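Local coordinates for protein eukaryotic Translation Initiation 4E (Schistosoma mansoni, PDB 3HXI) that binds the 7-methylguanosine cap of mRNA, probably to start translation, and binds a 4E-BP peptide on a separate surface, at residues G84-N89 / L149-R154; T114-R119 / E145-S150. One frame throughout, in Å; residues are numbered along the deposited sequence.

Contact 1 (G84-N89 / L149-R154)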
loop_
_atom_site.group_PDB
_atom_site.type_symbol
_atom_site.label_atom_id
_atom_site.label_comp_id
_atom_site.label_asym_id
_atom_site.label_seq_id
_atom_site.Cartn_x
_atom_site.Cartn_y
_atom_site.Cartn_z
ATOM N N GLY A 84 3.978 -3.324 -10.921
ATOM C CA GLY A 84 3.122 -4.416 -10.503
ATOM C C GLY A 84 2.905 -4.321 -9.016
ATOM O O GLY A 84 3.539 -3.515 -8.333
ATOM N N ARG A 85 1.990 -5.142 -8.516
ATOM C CA ARG A 85 1.643 -5.110 -7.103
ATOM C C ARG A 85 1.852 -6.450 -6.424
ATOM O O ARG A 85 1.600 -7.498 -7.024
ATOM C CB ARG A 85 0.181 -4.648 -6.908
ATOM C CG ARG A 85 -0.843 -5.714 -7.277
ATOM C CD ARG A 85 -2.255 -5.211 -7.154
ATOM N NE ARG A 85 -3.179 -6.264 -7.540
ATOM C CZ ARG A 85 -4.495 -6.229 -7.382
ATOM N NH1 ARG A 85 -5.222 -7.282 -7.768
ATOM N NH2 ARG A 85 -5.083 -5.168 -6.843
ATOM N N TRP A 86 2.326 -6.405 -5.175
ATOM C CA TRP A 86 2.187 -7.549 -4.276
ATOM C C TRP A 86 0.755 -7.535 -3.773
ATOM O O TRP A 86 0.330 -6.539 -3.199
ATOM C CB TRP A 86 3.176 -7.478 -3.105
ATOM C CG TRP A 86 4.562 -8.022 -3.473
ATOM C CD1 TRP A 86 5.729 -7.314 -3.551
ATOM C CD2 TRP A 86 4.887 -9.374 -3.838
ATOM N NE1 TRP A 86 6.785 -8.159 -3.917
ATOM C CE2 TRP A 86 6.281 -9.421 -4.099
ATOM C CE3 TRP A 86 4.138 -10.566 -3.934
ATOM C CZ2 TRP A 86 6.938 -10.609 -4.457
ATOM C CZ3 TRP A 86 4.780 -11.723 -4.298
ATOM C CH2 TRP A 86 6.177 -11.738 -4.560
ATOM N N LEU A 87 0.019 -8.626 -4.015
ATOM C CA LEU A 87 -1.376 -8.742 -3.600
ATOM C C LEU A 87 -1.532 -9.663 -2.394
ATOM O O LEU A 87 -1.035 -10.798 -2.384
ATOM C CB LEU A 87 -2.244 -9.224 -4.774
ATOM C CG LEU A 87 -3.701 -9.522 -4.382
ATOM C CD1 LEU A 87 -4.476 -8.238 -4.188
ATOM C CD2 LEU A 87 -4.327 -10.395 -5.437
ATOM N N ILE A 88 -2.226 -9.153 -1.376
ATOM C CA ILE A 88 -2.420 -9.889 -0.121
ATOM C C ILE A 88 -3.913 -10.141 0.046
ATOM O O ILE A 88 -4.690 -9.188 0.109
ATOM C CB ILE A 88 -1.959 -9.062 1.103
ATOM C CG1 ILE A 88 -0.454 -8.760 1.043
ATOM C CG2 ILE A 88 -2.296 -9.814 2.431
ATOM C CD1 ILE A 88 -0.087 -7.467 1.770
ATOM N N ASN A 89 -4.306 -11.416 0.099
ATOM C CA ASN A 89 -5.692 -11.772 0.314
ATOM C C ASN A 89 -5.934 -11.963 1.790
ATOM O O ASN A 89 -5.372 -12.872 2.422
ATOM C CB ASN A 89 -6.067 -13.031 -0.455
ATOM C CG ASN A 89 -6.035 -12.824 -1.956
ATOM O OD1 ASN A 89 -6.473 -11.791 -2.459
ATOM N ND2 ASN A 89 -5.513 -13.804 -2.674
ATOM N N LEU A 149 11.227 -9.630 -4.911
ATOM C CA LEU A 149 11.160 -10.732 -3.946
ATOM C C LEU A 149 11.571 -10.391 -2.518
ATOM O O LEU A 149 10.890 -10.824 -1.584
ATOM C CB LEU A 149 11.893 -11.995 -4.447
ATOM C CG LEU A 149 11.152 -12.990 -5.370
ATOM C CD1 LEU A 149 10.104 -13.810 -4.606
ATOM C CD2 LEU A 149 10.497 -12.337 -6.559
ATOM N N SER A 150 12.654 -9.630 -2.318
ATOM C CA SER A 150 12.993 -9.194 -0.946
ATOM C C SER A 150 11.925 -8.271 -0.328
ATOM O O SER A 150 11.696 -8.307 0.886
ATOM C CB SER A 150 14.370 -8.538 -0.871
ATOM O OG SER A 150 14.372 -7.312 -1.576
ATOM N N ILE A 151 11.265 -7.479 -1.170
ATOM C CA ILE A 151 10.153 -6.624 -0.699
ATOM C C ILE A 151 8.990 -7.498 -0.268
ATOM O O ILE A 151 8.408 -7.293 0.806
ATOM C CB ILE A 151 9.725 -5.603 -1.759
ATOM C CG1 ILE A 151 10.759 -4.480 -1.850
ATOM C CG2 ILE A 151 8.314 -5.009 -1.462
ATOM C CD1 ILE A 151 10.524 -3.552 -2.999
ATOM N N GLY A 152 8.657 -8.483 -1.100
ATOM C CA GLY A 152 7.570 -9.403 -0.786
ATOM C C GLY A 152 7.844 -10.140 0.510
ATOM O O GLY A 152 6.948 -10.279 1.348
ATOM N N ARG A 153 9.094 -10.588 0.683
ATOM C CA ARG A 153 9.485 -11.305 1.895
ATOM C C ARG A 153 9.337 -10.436 3.144
ATOM O O ARG A 153 8.785 -10.893 4.156
ATOM C CB ARG A 153 10.901 -11.884 1.758
ATOM C CG ARG A 153 10.937 -13.126 0.862
ATOM C CD ARG A 153 12.294 -13.815 0.817
ATOM N NE ARG A 153 13.112 -13.339 -0.300
ATOM C CZ ARG A 153 14.114 -12.471 -0.194
ATOM N NH1 ARG A 153 14.776 -12.113 -1.277
ATOM N NH2 ARG A 153 14.465 -11.963 0.986
ATOM N N ARG A 154 9.786 -9.190 3.059
ATOM C CA ARG A 154 9.672 -8.228 4.171
ATOM C C ARG A 154 8.218 -7.894 4.523
ATOM O O ARG A 154 7.888 -7.750 5.702
ATOM C CB ARG A 154 10.488 -6.958 3.849
ATOM C CG ARG A 154 10.410 -5.798 4.865
ATOM C CD ARG A 154 10.894 -6.154 6.276
ATOM N NE ARG A 154 12.146 -6.914 6.297
ATOM C CZ ARG A 154 13.368 -6.378 6.346
ATOM N NH1 ARG A 154 13.531 -5.063 6.385
ATOM N NH2 ARG A 154 14.443 -7.170 6.368
#
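Trp86 is the one side chain of strand 84-89 that reaches helix 149-154, and it lays one face of its indole against Gly152. Gly152 CA stands 3.7 Å from the centroid of the five-membered ring of Trp86 and 22° off its normal, a CH-pi contact over the pyrrole half. Since Gly152 carries no CB, the ring comes right up to the helix backbone; Trp86 NE1 is 3.4 Å from Gly152 N, but both are donors, and the indole N-H is instead taken by the carbonyl of Ile148, just before the segment. The indole is carried across to the helix by a CG anti to the carbonyl carbon (chi1 -83°). Leu149 CA lies at the ring edge, 4.3 Å from Trp86 CZ2, and Leu149 CD1 brushes Trp86 CH2. At the pyrrole end, Ile151 uses its CG2 branch, which lies anti to its own N and approaches Trp86 CD1 to 4.0 Å. Strand and helix segments run nearly parallel, at an angle of 25°. Phe167 meets the indole edge-to-face, Ile155 packs on it one turn along the helix, and strands 134-139 and 166-169 flank strand 84-89 in the antiparallel sheet of the eIF4E fold.

Contact 2 (T114-R119 / E145-S150)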
loop_
_atom_site.group_PDB
_atom_site.type_symbol
_atom_site.label_atom_id
_atom_site.label_comp_id
_atom_site.label_asym_id
_atom_site.label_seq_id
_atom_site.Cartn_x
_atom_site.Cartn_y
_atom_site.Cartn_z
ATOM N N THR A 114 17.591 -2.234 2.059
ATOM C CA THR A 114 18.411 -1.520 1.075
ATOM C C THR A 114 17.703 -0.313 0.467
ATOM O O THR A 114 16.476 -0.302 0.357
ATOM C CB THR A 114 18.840 -2.472 -0.074
ATOM O OG1 THR A 114 17.697 -2.808 -0.859
ATOM C CG2 THR A 114 19.431 -3.764 0.473
ATOM N N ASP A 115 18.483 0.694 0.058
ATOM C CA ASP A 115 17.970 1.871 -0.647
ATOM C C ASP A 115 17.181 1.455 -1.876
ATOM O O ASP A 115 16.142 2.032 -2.174
ATOM C CB ASP A 115 19.110 2.821 -1.071
ATOM C CG ASP A 115 19.826 3.479 0.118
ATOM O OD1 ASP A 115 19.420 3.268 1.293
ATOM O OD2 ASP A 115 20.835 4.193 -0.129
ATOM N N GLU A 116 17.680 0.434 -2.570
ATOM C CA GLU A 116 17.085 -0.040 -3.807
ATOM C C GLU A 116 15.646 -0.539 -3.640
ATOM O O GLU A 116 14.806 -0.319 -4.513
ATOM C CB GLU A 116 17.950 -1.139 -4.420
ATOM C CG GLU A 116 17.426 -1.665 -5.745
ATOM C CD GLU A 116 17.764 -0.762 -6.938
ATOM O OE1 GLU A 116 18.565 0.190 -6.803
ATOM O OE2 GLU A 116 17.222 -1.027 -8.031
ATOM N N GLU A 117 15.360 -1.210 -2.527
ATOM C CA GLU A 117 13.979 -1.637 -2.258
ATOM C C GLU A 117 13.049 -0.446 -2.080
ATOM O O GLU A 117 11.928 -0.445 -2.589
ATOM C CB GLU A 117 13.915 -2.539 -1.038
ATOM C CG GLU A 117 14.518 -3.917 -1.261
ATOM C CD GLU A 117 14.768 -4.644 0.033
ATOM O OE1 GLU A 117 15.814 -4.376 0.663
ATOM O OE2 GLU A 117 13.914 -5.477 0.432
ATOM N N ASP A 118 13.511 0.571 -1.354
ATOM C CA ASP A 118 12.714 1.779 -1.151
ATOM C C ASP A 118 12.401 2.466 -2.472
ATOM O O ASP A 118 11.298 3.014 -2.669
ATOM C CB ASP A 118 13.435 2.732 -0.201
ATOM C CG ASP A 118 12.652 3.998 0.059
ATOM O OD1 ASP A 118 11.748 3.983 0.910
ATOM O OD2 ASP A 118 12.951 5.009 -0.600
ATOM N N ARG A 119 13.386 2.455 -3.373
ATOM C CA ARG A 119 13.223 3.041 -4.708
ATOM C C ARG A 119 12.104 2.371 -5.517
ATOM O O ARG A 119 11.499 3.007 -6.369
ATOM C CB ARG A 119 14.551 3.014 -5.481
ATOM C CG ARG A 119 15.637 3.904 -4.853
ATOM C CD ARG A 119 16.862 4.083 -5.772
ATOM N NE ARG A 119 17.754 2.922 -5.747
ATOM C CZ ARG A 119 18.915 2.894 -5.088
ATOM N NH1 ARG A 119 19.669 1.810 -5.100
ATOM N NH2 ARG A 119 19.321 3.953 -4.411
ATOM N N GLU A 145 13.494 -8.851 -10.318
ATOM C CA GLU A 145 13.114 -10.044 -9.540
ATOM C C GLU A 145 13.626 -10.047 -8.106
ATOM O O GLU A 145 12.865 -10.240 -7.154
ATOM C CB GLU A 145 13.594 -11.324 -10.241
ATOM C CG GLU A 145 13.157 -12.640 -9.522
ATOM C CD GLU A 145 13.525 -13.890 -10.294
ATOM O OE1 GLU A 145 13.194 -13.954 -11.497
ATOM O OE2 GLU A 145 14.138 -14.804 -9.703
ATOM N N GLU A 146 14.926 -9.850 -7.964
ATOM C CA GLU A 146 15.573 -9.980 -6.681
ATOM C C GLU A 146 15.028 -8.956 -5.667
ATOM O O GLU A 146 14.705 -9.321 -4.541
ATOM C CB GLU A 146 17.082 -9.858 -6.870
ATOM C CG GLU A 146 17.872 -9.913 -5.598
ATOM C CD GLU A 146 19.353 -10.021 -5.883
ATOM O OE1 GLU A 146 19.793 -9.525 -6.943
ATOM O OE2 GLU A 146 20.065 -10.607 -5.052
ATOM N N THR A 147 14.896 -7.699 -6.088
ATOM C CA THR A 147 14.375 -6.616 -5.227
ATOM C C THR A 147 12.884 -6.820 -4.927
ATOM O O THR A 147 12.441 -6.694 -3.774
ATOM C CB THR A 147 14.574 -5.248 -5.910
ATOM O OG1 THR A 147 15.957 -5.102 -6.259
ATOM C CG2 THR A 147 14.167 -4.094 -4.993
ATOM N N ILE A 148 12.119 -7.142 -5.969
ATOM C CA ILE A 148 10.694 -7.412 -5.824
ATOM C C ILE A 148 10.474 -8.526 -4.789
ATOM O O ILE A 148 9.677 -8.354 -3.874
ATOM C CB ILE A 148 10.038 -7.754 -7.173
ATOM C CG1 ILE A 148 10.047 -6.526 -8.093
ATOM C CG2 ILE A 148 8.623 -8.362 -6.964
ATOM C CD1 ILE A 148 9.509 -6.792 -9.492
ATOM N N LEU A 149 11.227 -9.630 -4.911
ATOM C CA LEU A 149 11.160 -10.732 -3.946
ATOM C C LEU A 149 11.571 -10.391 -2.518
ATOM O O LEU A 149 10.890 -10.824 -1.584
ATOM C CB LEU A 149 11.893 -11.995 -4.447
ATOM C CG LEU A 149 11.152 -12.990 -5.370
ATOM C CD1 LEU A 149 10.104 -13.810 -4.606
ATOM C CD2 LEU A 149 10.497 -12.337 -6.559
ATOM N N SER A 150 12.654 -9.630 -2.318
ATOM C CA SER A 150 12.993 -9.194 -0.946
ATOM C C SER A 150 11.925 -8.271 -0.328
ATOM O O SER A 150 11.696 -8.307 0.886
ATOM C CB SER A 150 14.370 -8.538 -0.871
ATOM O OG SER A 150 14.372 -7.312 -1.576
HETATM O O HOH W 1 16.101 -3.411 -8.246
#
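Glu116, whose CG approaches Thr147 OG1 across the contact, holds its carboxylate at the edge of the Arg119 guanidinium, while the Asp115-Glu116 peptide lies against one face of that group. Glu116 OE1 receives Arg119 NH1 on its anti lone pair at 2.6 Å, a salt bridge nearly in the guanidinium plane, with a weak bond from Arg119 NE beside it. Glu116 OE2 turns to a water that donates to it and accepts from Thr147 OG1, bridging the helices. The second carboxylate, that of Glu117, meets different partners at its two oxygens. Glu117 OE1 takes the hydroxyl Thr114 OG1 on its anti lone pair at 2.9 Å, and also Thr114 N, which meets it on the anti side but 26° out of the carboxylate plane. Ser150 OG lies 2.8 Å from Glu117 OE2 and also close to Thr147 O.

Between these polar links, Thr147 CG2 packs 3.7 Å from Glu117 CA and also touches Glu117 CG. Thr147 places this methyl anti to its N and the hydroxyl beside it (chi1 -54°), which divides its two branches between Glu117 and the side of Glu116. The helix segments cross almost perpendicularly, at 86°. Thr114 and Glu117 form a capping box at the start of helix 115-119, Thr114 OG1 accepting from Glu117 N. Asp115 on this helix also makes a salt bridge to a basic side chain of the bound peptide. The chemistry implies that one glutamate completes the capping box of its own helix and also faces Ser150 of the next; its several polar partners, with the helix N-terminus close by, would probably favour the charged form of Glu117.

Overall arrangement
Both contacts use helix 145-159 and share Leu149 and Ser150, with centres about 10 Å apart. Contact 1 is the more buried: it seats the helix on the sheet through an aromatic face and aliphatic groups, without a hydrogen bond between its own segments. Contact 2, farther from the chain's centre and only partly buried, joins the same helix to helix 115-120 through carboxylates, hydroxyls and a water. The two meet along the shared helix, where Ile151 CD1 packs against Glu117 O. One helix thus presents a largely apolar side to the sheet and a polar one to its neighbouring helix.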